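Local structure of putative periplasmic protein (Salmonella enterica subsp. enterica serovar Typhimurium, 4J32) at residues L13-A18 with E90-I95; E59-Y64 with I83-D88; A3-Y8 with S41-Y46; L25-D30 with F77-C82. The protein probably protects the producing cell by binding and inhibiting, in the periplasm, the type VI secretion amidase Tae4, a papain-like peptidoglycan hydrolase. All coordinates share one frame; numbering follows the deposited sequence. Where two conformers were deposited one is given.

Starting at the N terminus, contact 3 is the first to open: the turn at residues 3-8 lies on the end of helix 30-46, closing a loop that holds all of helix 10-26 and most of helix 30-46. Contact 1 opens within that loop and ends near the C terminus, so contacts 1 and 3 cross; it joins helix 10-26 to helix 89-96. Contact 4 also crosses contact 3 and pairs the end of helix 10-26 with the start of helix 78-86. Contact 2 opens inside contact 4 and closes beyond it, packing helix 51-65 on helix 78-86. Contacts 2 and 4 both lie within the span of contact 1, contact 2 touching it and contact 4 about 18 Å away between centres.

Contact 1: L13-A18 with E90-I95; sequences LLKNWA and ELNELI
Ile95 has the most surface buried here, set between Leu14 and the aliphatic part of Lys15. Its CG1 stands beside its own backbone N, anti to the carbonyl carbon (chi1 -69°), which sends CD1 to Leu14 CB at 3.9 Å and to Lys15 CG at 3.8 Å. The other branch, Ile95 CG2, meets Leu14 CD1 at 4.0 Å, and the leucine and isoleucine slide past one another in opposite directions. Helix 10-26 and helix 89-96 meet here in an all-helical domain of the amidase immunity family; their short segments run 143° apart, closer to antiparallel than parallel, with axes 10.7 Å from each other. One turn along from Leu14, Ala18 CB rests against Leu91 CD2 at 3.9 Å, and Phe85 touches both residues. Lys15 lies on the exposed border. Its chain is extended beyond CG and crosses Asn92 at about a right angle, bringing CE to 3.3 Å from Asn92 OD1, whereas NZ stays 3.9 Å from that oxygen. The amide's other end is held within its own part of the chain, since Asn92 ND2 donates to the backbone oxygens of Asp88 and Ile86.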
# COMPACT_ATOMS: atom_id res chain seq x y z
N LEU B 13 9.39 -4.58 11.70
CA LEU B 13 7.97 -4.99 11.90
C LEU B 13 7.08 -3.78 12.17
O LEU B 13 5.96 -3.69 11.66
CB LEU B 13 7.83 -5.99 13.05
CG LEU B 13 8.38 -7.41 12.88
CD1 LEU B 13 8.35 -8.13 14.23
CD2 LEU B 13 7.56 -8.19 11.83
N LEU B 14 7.56 -2.85 12.98
CA LEU B 14 6.75 -1.67 13.35
C LEU B 14 6.54 -0.74 12.16
O LEU B 14 5.46 -0.19 11.98
CB LEU B 14 7.38 -0.92 14.53
CG LEU B 14 7.28 -1.70 15.86
CD1 LEU B 14 8.22 -1.09 16.90
CD2 LEU B 14 5.85 -1.70 16.36
N LYS B 15 7.58 -0.58 11.35
CA LYS B 15 7.46 0.19 10.11
C LYS B 15 6.52 -0.53 9.12
O LYS B 15 5.71 0.12 8.46
CB LYS B 15 8.84 0.41 9.50
CG LYS B 15 9.72 1.38 10.33
CD LYS B 15 11.20 1.26 9.99
CE LYS B 15 12.05 2.18 10.89
NZ LYS B 15 13.49 2.18 10.52
N ASN B 16 6.58 -1.85 9.07
CA ASN B 16 5.68 -2.62 8.19
C ASN B 16 4.25 -2.50 8.64
O ASN B 16 3.34 -2.35 7.80
CB ASN B 16 6.08 -4.11 8.12
CG ASN B 16 7.41 -4.35 7.41
OD1 ASN B 16 8.00 -3.46 6.80
ND2 ASN B 16 7.89 -5.59 7.51
N TRP B 17 4.04 -2.58 9.96
CA TRP B 17 2.75 -2.32 10.58
C TRP B 17 2.25 -0.92 10.22
O TRP B 17 1.10 -0.76 9.83
CB TRP B 17 2.79 -2.50 12.12
CG TRP B 17 1.40 -2.58 12.70
CD1 TRP B 17 0.69 -3.72 12.93
CD2 TRP B 17 0.54 -1.49 13.06
NE1 TRP B 17 -0.55 -3.41 13.42
CE2 TRP B 17 -0.68 -2.05 13.51
CE3 TRP B 17 0.69 -0.09 13.06
CZ2 TRP B 17 -1.76 -1.26 13.96
CZ3 TRP B 17 -0.38 0.70 13.50
CH2 TRP B 17 -1.59 0.11 13.95
N ALA B 18 3.10 0.08 10.39
CA ALA B 18 2.70 1.46 10.09
C ALA B 18 2.15 1.58 8.65
O ALA B 18 1.07 2.17 8.42
CB ALA B 18 3.90 2.41 10.32
N GLU B 90 8.60 11.92 13.04
CA GLU B 90 7.98 11.59 14.33
C GLU B 90 7.77 10.07 14.49
O GLU B 90 8.01 9.50 15.55
CB GLU B 90 6.65 12.36 14.49
CG GLU B 90 5.87 12.05 15.78
CD GLU B 90 4.51 12.76 15.89
OE1 GLU B 90 4.04 13.40 14.92
OE2 GLU B 90 3.91 12.67 16.98
N LEU B 91 7.29 9.45 13.41
CA LEU B 91 7.08 8.01 13.38
C LEU B 91 8.39 7.26 13.58
O LEU B 91 8.49 6.33 14.39
CB LEU B 91 6.46 7.59 12.04
CG LEU B 91 6.36 6.08 11.78
CD1 LEU B 91 5.40 5.40 12.77
CD2 LEU B 91 5.97 5.75 10.29
N ASN B 92 9.42 7.67 12.85
CA ASN B 92 10.65 6.95 12.94
C ASN B 92 11.31 7.16 14.34
O ASN B 92 11.87 6.20 14.89
CB ASN B 92 11.47 7.18 11.66
CG ASN B 92 10.86 6.43 10.43
OD1 ASN B 92 11.05 5.22 10.30
ND2 ASN B 92 10.08 7.14 9.57
N GLU B 93 11.18 8.35 14.93
CA GLU B 93 11.66 8.61 16.30
C GLU B 93 10.89 7.82 17.35
O GLU B 93 11.48 7.29 18.28
CB GLU B 93 11.65 10.11 16.62
CG GLU B 93 12.62 10.91 15.76
CD GLU B 93 14.05 10.34 15.77
OE1 GLU B 93 14.62 10.10 16.86
OE2 GLU B 93 14.61 10.14 14.66
N LEU B 94 9.57 7.73 17.18
CA LEU B 94 8.72 6.92 18.07
C LEU B 94 9.21 5.46 18.13
O LEU B 94 9.32 4.86 19.21
CB LEU B 94 7.27 6.93 17.55
CG LEU B 94 6.24 6.04 18.26
CD1 LEU B 94 5.98 6.54 19.71
CD2 LEU B 94 4.94 5.99 17.47
N ILE B 95 9.49 4.91 16.96
CA ILE B 95 9.94 3.53 16.87
C ILE B 95 11.33 3.37 17.48
O ILE B 95 11.61 2.39 18.17
CB ILE B 95 9.85 3.03 15.40
CG1 ILE B 95 8.37 2.91 15.01
CG2 ILE B 95 10.58 1.65 15.21
CD1 ILE B 95 8.09 2.77 13.52

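Contact 2: E59-Y64 with I83-D88; sequences EIAKKY and IDFIHD
Tyr64 CG lies beside its backbone N (chi1 -75°), whereas Phe85 CG is anti to its own N (chi1 167°), and these torsions bring the two rings together, centroids 5.6 Å apart and planes at 44°. This is helix-to-helix packing in the all-helical immunity domain: helix 51-65 meets the end of helix 78-86 and the turn that leads into helix 89-96. Phe85 CA sits over the centre of the Tyr64 ring, 3.6 Å from its centroid and almost on the ring normal, a CH-pi contact. In a second one the roles are exchanged, helix 51-65 supplying the CH: Ala61 CA lies 3.7 Å from the Phe85 ring centroid, offset toward the rim. At the edge of that phenylalanine ring, Ile60 CG2 reaches CE1 at 3.5 Å, and Ala18 and Cys22 of helix 10-26 also touch Phe85. Asp88, the N-cap of the next helix, divides its carboxylate between two tasks: OD1 accepts from Leu91 N, and OD2 takes the Tyr64 hydroxyl through its anti lone pair. Ring and carboxylate planes are nearly perpendicular, yet OD2 lies in the ring plane. A water donates to Tyr64 OH at 2.9 Å and to Asp84 O at 2.7 Å, while Tyr64 OH donates to Asp88 OD2 at 2.6 Å.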
# COMPACT_ATOMS: atom_id res chain seq x y z
N GLU B 59 -2.17 7.27 15.67
CA GLU B 59 -2.33 8.72 15.87
C GLU B 59 -1.57 9.51 14.80
O GLU B 59 -2.07 10.53 14.29
CB GLU B 59 -1.87 9.16 17.27
CG GLU B 59 -2.79 8.71 18.40
CD GLU B 59 -4.17 9.35 18.32
OE1 GLU B 59 -5.14 8.70 18.74
OE2 GLU B 59 -4.27 10.51 17.88
N ILE B 60 -0.37 9.05 14.48
CA ILE B 60 0.45 9.73 13.46
C ILE B 60 -0.12 9.47 12.07
O ILE B 60 -0.21 10.39 11.25
CB ILE B 60 1.96 9.36 13.55
CG1 ILE B 60 2.46 9.61 14.97
CG2 ILE B 60 2.78 10.15 12.50
CD1 ILE B 60 3.89 9.03 15.25
N ALA B 61 -0.53 8.22 11.83
CA ALA B 61 -1.10 7.84 10.54
C ALA B 61 -2.30 8.73 10.21
O ALA B 61 -2.47 9.12 9.05
CB ALA B 61 -1.52 6.37 10.53
N LYS B 62 -3.10 9.05 11.23
CA LYS B 62 -4.30 9.85 11.01
C LYS B 62 -3.98 11.28 10.58
O LYS B 62 -4.81 11.94 9.95
CB LYS B 62 -5.25 9.77 12.21
CG LYS B 62 -5.94 8.40 12.37
CD LYS B 62 -6.71 8.30 13.68
CE LYS B 62 -7.48 6.98 13.86
NZ LYS B 62 -7.70 6.22 12.60
N LYS B 63 -2.76 11.76 10.87
CA LYS B 63 -2.33 13.10 10.43
C LYS B 63 -2.12 13.10 8.91
O LYS B 63 -2.13 14.16 8.28
CB LYS B 63 -1.03 13.52 11.11
CG LYS B 63 -1.14 13.73 12.63
CD LYS B 63 0.23 13.90 13.26
CE LYS B 63 0.09 14.02 14.78
NZ LYS B 63 1.23 14.78 15.34
N TYR B 64 -1.90 11.92 8.33
CA TYR B 64 -1.67 11.76 6.89
C TYR B 64 -2.95 11.29 6.20
O TYR B 64 -3.24 11.73 5.10
CB TYR B 64 -0.52 10.76 6.61
CG TYR B 64 0.82 11.39 6.91
CD1 TYR B 64 1.55 12.03 5.90
CD2 TYR B 64 1.34 11.39 8.23
CE1 TYR B 64 2.77 12.68 6.19
CE2 TYR B 64 2.56 12.02 8.52
CZ TYR B 64 3.27 12.65 7.49
OH TYR B 64 4.47 13.30 7.77
N ILE B 83 2.59 6.64 1.74
CA ILE B 83 4.02 6.66 1.39
C ILE B 83 4.70 7.86 2.09
O ILE B 83 5.79 7.73 2.65
CB ILE B 83 4.24 6.63 -0.15
CG1 ILE B 83 3.86 5.23 -0.69
CG2 ILE B 83 5.72 6.96 -0.50
CD1 ILE B 83 3.78 5.09 -2.16
N ASP B 84 4.03 9.01 2.09
CA ASP B 84 4.57 10.16 2.81
C ASP B 84 4.65 9.83 4.31
O ASP B 84 5.63 10.19 5.00
CB ASP B 84 3.71 11.41 2.57
CG ASP B 84 3.91 12.02 1.17
OD1 ASP B 84 4.86 11.61 0.44
OD2 ASP B 84 3.15 12.96 0.84
N PHE B 85 3.60 9.21 4.81
CA PHE B 85 3.54 8.85 6.25
C PHE B 85 4.75 8.01 6.67
O PHE B 85 5.34 8.28 7.71
CB PHE B 85 2.25 8.07 6.53
CG PHE B 85 2.21 7.38 7.89
CD1 PHE B 85 2.50 8.08 9.06
CD2 PHE B 85 1.82 6.03 7.99
CE1 PHE B 85 2.45 7.44 10.34
CE2 PHE B 85 1.75 5.38 9.25
CZ PHE B 85 2.07 6.09 10.41
N ILE B 86 5.13 7.01 5.87
CA ILE B 86 6.18 6.11 6.34
C ILE B 86 7.57 6.75 6.35
O ILE B 86 8.51 6.19 6.93
CB ILE B 86 6.15 4.72 5.65
CG1 ILE B 86 6.35 4.85 4.13
CG2 ILE B 86 4.85 4.01 6.00
CD1 ILE B 86 6.76 3.53 3.44
N HIS B 87 7.67 7.96 5.77
CA HIS B 87 8.89 8.78 5.85
C HIS B 87 8.87 9.80 7.00
O HIS B 87 9.83 10.58 7.18
CB HIS B 87 9.13 9.50 4.52
CG HIS B 87 9.44 8.56 3.39
ND1 HIS B 87 8.46 7.95 2.65
CD2 HIS B 87 10.63 8.14 2.88
CE1 HIS B 87 9.02 7.17 1.73
NE2 HIS B 87 10.33 7.27 1.85
N ASP B 88 7.78 9.81 7.75
CA ASP B 88 7.59 10.82 8.81
C ASP B 88 8.63 10.69 9.92
O ASP B 88 8.89 9.60 10.42
CB ASP B 88 6.15 10.72 9.35
CG ASP B 88 5.87 11.72 10.44
OD1 ASP B 88 6.14 11.37 11.59
OD2 ASP B 88 5.38 12.84 10.15
O HOH W 1 6.70 12.42 6.09

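Contact 3: A3-Y8 with S41-Y46; sequences ALTTQY and SAYLEY
The tight part of this contact is gathered round one methyl group. Thr5 CG2, anti to the backbone N, sits between two tyrosines of helix 30-46, 3.5 Å from Tyr46 CD2 and 3.8 Å from Tyr43 CD1. It approaches both rings obliquely. Ala42 backs the same pocket, with its O at 3.9 Å from Thr5 CG2. The same rotation leaves Thr5 OG1 beside the backbone N (chi1 -40°), where a water donates to it at 3.1 Å and also joins Tyr43 OH at 2.8 Å, bridging the two segments. Next to this water, Tyr8 CE2 approaches Tyr43 CE1 more loosely, at 4.0 Å. The exposed border belongs to Thr6, whose side chain lies alongside that of Tyr46 and points the same way, its CG2 3.5 Å from Tyr46 OH. In the fold, the contact fastens the N-terminal turn ahead of helix 10-26 to the end of helix 30-46, and Leu13 of helix 10-26 touches both Tyr8 and Tyr46. The direct contacts between the segments are mostly apolar, and three of the polar tips are engaged by other chains. Thr5 OG1 bonds to Ser134 O of the putative cytoplasmic protein, Tyr46 OH to Arg137 of that chain, and Tyr8 OH to Asp84 of the second subunit. This chemistry implies that the turn helps form the surface that binds the partner, consistent with the role of an immunity protein.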
# COMPACT_ATOMS: atom_id res chain seq x y z
N ALA B 3 5.29 -16.10 3.73
CA ALA B 3 5.82 -14.75 3.57
C ALA B 3 7.09 -14.55 4.39
O ALA B 3 7.50 -15.44 5.15
CB ALA B 3 4.78 -13.70 3.95
N LEU B 4 7.71 -13.38 4.24
CA LEU B 4 8.97 -13.09 4.92
C LEU B 4 8.80 -12.60 6.35
O LEU B 4 9.78 -12.15 6.97
CB LEU B 4 9.78 -12.06 4.13
CG LEU B 4 10.10 -12.49 2.70
CD1 LEU B 4 10.85 -11.35 1.97
CD2 LEU B 4 10.84 -13.82 2.61
N THR B 5 7.58 -12.69 6.89
CA THR B 5 7.22 -12.03 8.15
C THR B 5 8.21 -12.30 9.30
O THR B 5 8.53 -11.38 10.04
CB THR B 5 5.78 -12.43 8.55
OG1 THR B 5 4.96 -12.45 7.36
CG2 THR B 5 5.18 -11.42 9.56
N THR B 6 8.69 -13.53 9.41
CA THR B 6 9.58 -13.93 10.51
C THR B 6 11.02 -13.41 10.39
O THR B 6 11.82 -13.55 11.33
CB THR B 6 9.68 -15.46 10.65
OG1 THR B 6 10.14 -16.01 9.41
CG2 THR B 6 8.32 -16.05 11.05
N GLN B 7 11.33 -12.80 9.25
CA GLN B 7 12.69 -12.35 8.99
C GLN B 7 12.94 -10.90 9.41
O GLN B 7 14.10 -10.47 9.51
CB GLN B 7 13.05 -12.59 7.52
CG GLN B 7 13.21 -14.08 7.18
CD GLN B 7 13.38 -14.36 5.69
OE1 GLN B 7 14.08 -13.63 4.98
NE2 GLN B 7 12.74 -15.42 5.22
N TYR B 8 11.86 -10.17 9.67
CA TYR B 8 11.95 -8.75 10.01
C TYR B 8 12.42 -8.52 11.45
O TYR B 8 12.03 -9.25 12.37
CB TYR B 8 10.60 -8.05 9.78
CG TYR B 8 10.23 -8.02 8.30
CD1 TYR B 8 10.96 -7.26 7.39
CD2 TYR B 8 9.11 -8.74 7.84
CE1 TYR B 8 10.63 -7.23 6.02
CE2 TYR B 8 8.77 -8.73 6.46
CZ TYR B 8 9.53 -7.97 5.58
OH TYR B 8 9.20 -7.96 4.24
N SER B 41 -1.95 -7.18 11.05
CA SER B 41 -2.07 -8.04 12.24
C SER B 41 -0.89 -9.06 12.28
O SER B 41 -0.45 -9.46 13.36
CB SER B 41 -3.43 -8.74 12.31
OG SER B 41 -3.53 -9.82 11.41
N ALA B 42 -0.39 -9.45 11.11
CA ALA B 42 0.75 -10.37 11.03
C ALA B 42 1.99 -9.72 11.65
O ALA B 42 2.74 -10.36 12.40
CB ALA B 42 1.02 -10.77 9.57
N TYR B 43 2.21 -8.44 11.35
CA TYR B 43 3.38 -7.74 11.95
C TYR B 43 3.21 -7.52 13.45
O TYR B 43 4.20 -7.59 14.20
CB TYR B 43 3.67 -6.42 11.22
CG TYR B 43 3.92 -6.69 9.75
CD1 TYR B 43 4.89 -7.61 9.36
CD2 TYR B 43 3.14 -6.06 8.77
CE1 TYR B 43 5.13 -7.91 8.01
CE2 TYR B 43 3.37 -6.34 7.40
CZ TYR B 43 4.36 -7.25 7.04
OH TYR B 43 4.58 -7.56 5.73
N LEU B 44 1.99 -7.24 13.89
CA LEU B 44 1.70 -7.15 15.33
C LEU B 44 1.98 -8.47 16.07
O LEU B 44 2.51 -8.43 17.20
CB LEU B 44 0.26 -6.64 15.60
CG LEU B 44 -0.20 -6.47 17.06
CD1 LEU B 44 -1.19 -5.31 17.14
CD2 LEU B 44 -0.79 -7.75 17.59
N GLU B 45 1.65 -9.61 15.46
CA GLU B 45 1.86 -10.92 16.09
C GLU B 45 3.31 -11.09 16.52
O GLU B 45 3.58 -11.62 17.62
CB GLU B 45 1.47 -12.08 15.15
CG GLU B 45 2.01 -13.49 15.52
CD GLU B 45 1.40 -14.10 16.80
OE1 GLU B 45 0.22 -13.76 17.13
OE2 GLU B 45 2.08 -14.93 17.47
N TYR B 46 4.24 -10.67 15.66
CA TYR B 46 5.68 -10.91 15.90
C TYR B 46 6.38 -9.80 16.70
O TYR B 46 7.55 -9.94 17.10
CB TYR B 46 6.38 -11.15 14.57
CG TYR B 46 6.02 -12.48 13.93
CD1 TYR B 46 6.57 -13.67 14.40
CD2 TYR B 46 5.10 -12.54 12.89
CE1 TYR B 46 6.23 -14.92 13.81
CE2 TYR B 46 4.75 -13.79 12.30
CZ TYR B 46 5.32 -14.96 12.76
OH TYR B 46 5.01 -16.18 12.16
O HOH W 2 5.76 -10.06 5.60

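Contact 4: L25-D30 with F77-C82; sequences LVYKDD and FNTMKC
The backbones come nearest at Val26 and Asn78, whose CA atoms are 5.7 Å apart where helix 10-26 ends and helix 78-86 begins. Val26 carries most of the apolar contact. Its CG1 lies beside the backbone N (chi1 -58°) and CG2 takes the crowded position between N and the carbonyl carbon, so the two methyls straddle the sulfur of Cys82: CG1 and CG2 are each 3.7 Å from SG. Val26 CG2 also comes within 3.6 Å of Asn78 O and 3.8 Å of Asn78 CB. Cys82 SG is covalently joined to Cys22 of the same helix 10-26, so the valine packs directly against the disulfide that ties helix 10-26 to helix 78-86. Tyr27, the first residue to leave helical geometry, turns its ring across to Thr79. Tyr27 OH donates to Thr79 OG1 at 2.8 Å, and that oxygen lies at the ring edge, in its plane. Thr79 OG1 is also bonded to Asp35 of the second subunit, and the Tyr27 rings of the two subunits meet. Within helix 78-86, Lys81 NZ donates to Asn78 OD1 at 2.9 Å, nearly along the C=O axis, and has a second partner in Leu67 O. The junction is thus secured covalently within the chain, while the tyrosine-threonine bond continues through Asp35 into the neighbouring subunit.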
# COMPACT_ATOMS: atom_id res chain seq x y z
N LEU B 25 -6.44 2.36 6.51
CA LEU B 25 -7.20 3.58 6.75
C LEU B 25 -7.67 4.31 5.49
O LEU B 25 -8.80 4.82 5.46
CB LEU B 25 -6.39 4.58 7.60
CG LEU B 25 -5.98 4.17 9.01
CD1 LEU B 25 -5.15 5.30 9.67
CD2 LEU B 25 -7.19 3.81 9.85
N VAL B 26 -6.81 4.43 4.50
CA VAL B 26 -7.08 5.34 3.38
C VAL B 26 -7.97 4.78 2.27
O VAL B 26 -8.64 5.53 1.58
CB VAL B 26 -5.78 5.96 2.75
CG1 VAL B 26 -4.96 6.74 3.83
CG2 VAL B 26 -4.92 4.89 2.08
N TYR B 27 -7.98 3.46 2.12
CA TYR B 27 -8.71 2.84 1.01
C TYR B 27 -10.15 2.54 1.43
O TYR B 27 -10.38 2.17 2.58
CB TYR B 27 -8.01 1.54 0.62
CG TYR B 27 -6.65 1.69 -0.05
CD1 TYR B 27 -6.40 2.70 -1.01
CD2 TYR B 27 -5.64 0.80 0.25
CE1 TYR B 27 -5.15 2.79 -1.64
CE2 TYR B 27 -4.40 0.86 -0.38
CZ TYR B 27 -4.15 1.87 -1.31
OH TYR B 27 -2.90 1.87 -1.89
N LYS B 28 -11.09 2.68 0.50
CA LYS B 28 -12.51 2.51 0.81
C LYS B 28 -12.97 1.05 0.71
O LYS B 28 -13.74 0.54 1.55
CB LYS B 28 -13.36 3.44 -0.07
CG LYS B 28 -14.81 3.56 0.43
CD LYS B 28 -15.76 4.29 -0.50
CE LYS B 28 -17.16 4.33 0.14
NZ LYS B 28 -18.26 4.72 -0.78
N ASP B 29 -12.48 0.36 -0.32
CA ASP B 29 -12.97 -0.98 -0.68
C ASP B 29 -12.77 -1.95 0.47
O ASP B 29 -11.67 -2.04 1.02
CB ASP B 29 -12.26 -1.47 -1.94
CG ASP B 29 -12.64 -2.90 -2.29
OD1 ASP B 29 -13.76 -3.13 -2.78
OD2 ASP B 29 -11.80 -3.79 -2.07
N ASP B 30 -13.83 -2.68 0.84
CA ASP B 30 -13.75 -3.59 1.99
C ASP B 30 -12.71 -4.71 1.86
O ASP B 30 -12.01 -4.99 2.82
CB ASP B 30 -15.12 -4.17 2.34
CG ASP B 30 -15.97 -3.20 3.15
OD1 ASP B 30 -15.40 -2.28 3.79
OD2 ASP B 30 -17.20 -3.37 3.16
N PHE B 77 -5.10 10.42 -4.53
CA PHE B 77 -3.73 10.07 -4.07
C PHE B 77 -3.66 9.47 -2.64
O PHE B 77 -2.77 9.81 -1.85
CB PHE B 77 -2.82 11.31 -4.21
CG PHE B 77 -2.64 11.76 -5.65
CD1 PHE B 77 -1.76 11.08 -6.50
CD2 PHE B 77 -3.34 12.86 -6.14
CE1 PHE B 77 -1.59 11.51 -7.83
CE2 PHE B 77 -3.17 13.28 -7.48
CZ PHE B 77 -2.29 12.60 -8.31
N ASN B 78 -4.60 8.56 -2.32
CA ASN B 78 -4.65 7.94 -1.01
C ASN B 78 -3.36 7.16 -0.73
O ASN B 78 -2.81 7.25 0.36
CB ASN B 78 -5.88 7.02 -0.90
CG ASN B 78 -7.16 7.82 -0.81
OD1 ASN B 78 -7.20 8.82 -0.10
ND2 ASN B 78 -8.19 7.39 -1.53
N THR B 79 -2.88 6.44 -1.75
CA THR B 79 -1.67 5.61 -1.60
C THR B 79 -0.52 6.53 -1.19
O THR B 79 0.30 6.18 -0.35
CB THR B 79 -1.32 4.92 -2.94
OG1 THR B 79 -2.44 4.16 -3.43
CG2 THR B 79 -0.10 3.93 -2.77
N MET B 80 -0.46 7.71 -1.81
CA MET B 80 0.60 8.69 -1.54
C MET B 80 0.63 9.18 -0.10
O MET B 80 1.72 9.51 0.45
CB MET B 80 0.42 9.89 -2.48
CG MET B 80 1.60 10.80 -2.46
SD MET B 80 1.43 12.15 -3.66
CE MET B 80 1.91 11.30 -5.17
N LYS B 81 -0.54 9.32 0.52
CA LYS B 81 -0.61 9.75 1.92
C LYS B 81 0.20 8.77 2.80
O LYS B 81 0.95 9.19 3.69
CB LYS B 81 -2.08 9.84 2.38
CG LYS B 81 -2.89 10.85 1.56
CD LYS B 81 -4.39 10.75 1.82
CE LYS B 81 -5.13 11.54 0.74
NZ LYS B 81 -6.62 11.47 0.97
N CYS B 82 0.07 7.47 2.50
CA CYS B 82 0.74 6.45 3.31
C CYS B 82 2.23 6.36 3.00
O CYS B 82 3.05 6.08 3.88
CB CYS B 82 0.06 5.10 3.13
SG CYS B 82 -1.60 5.14 3.77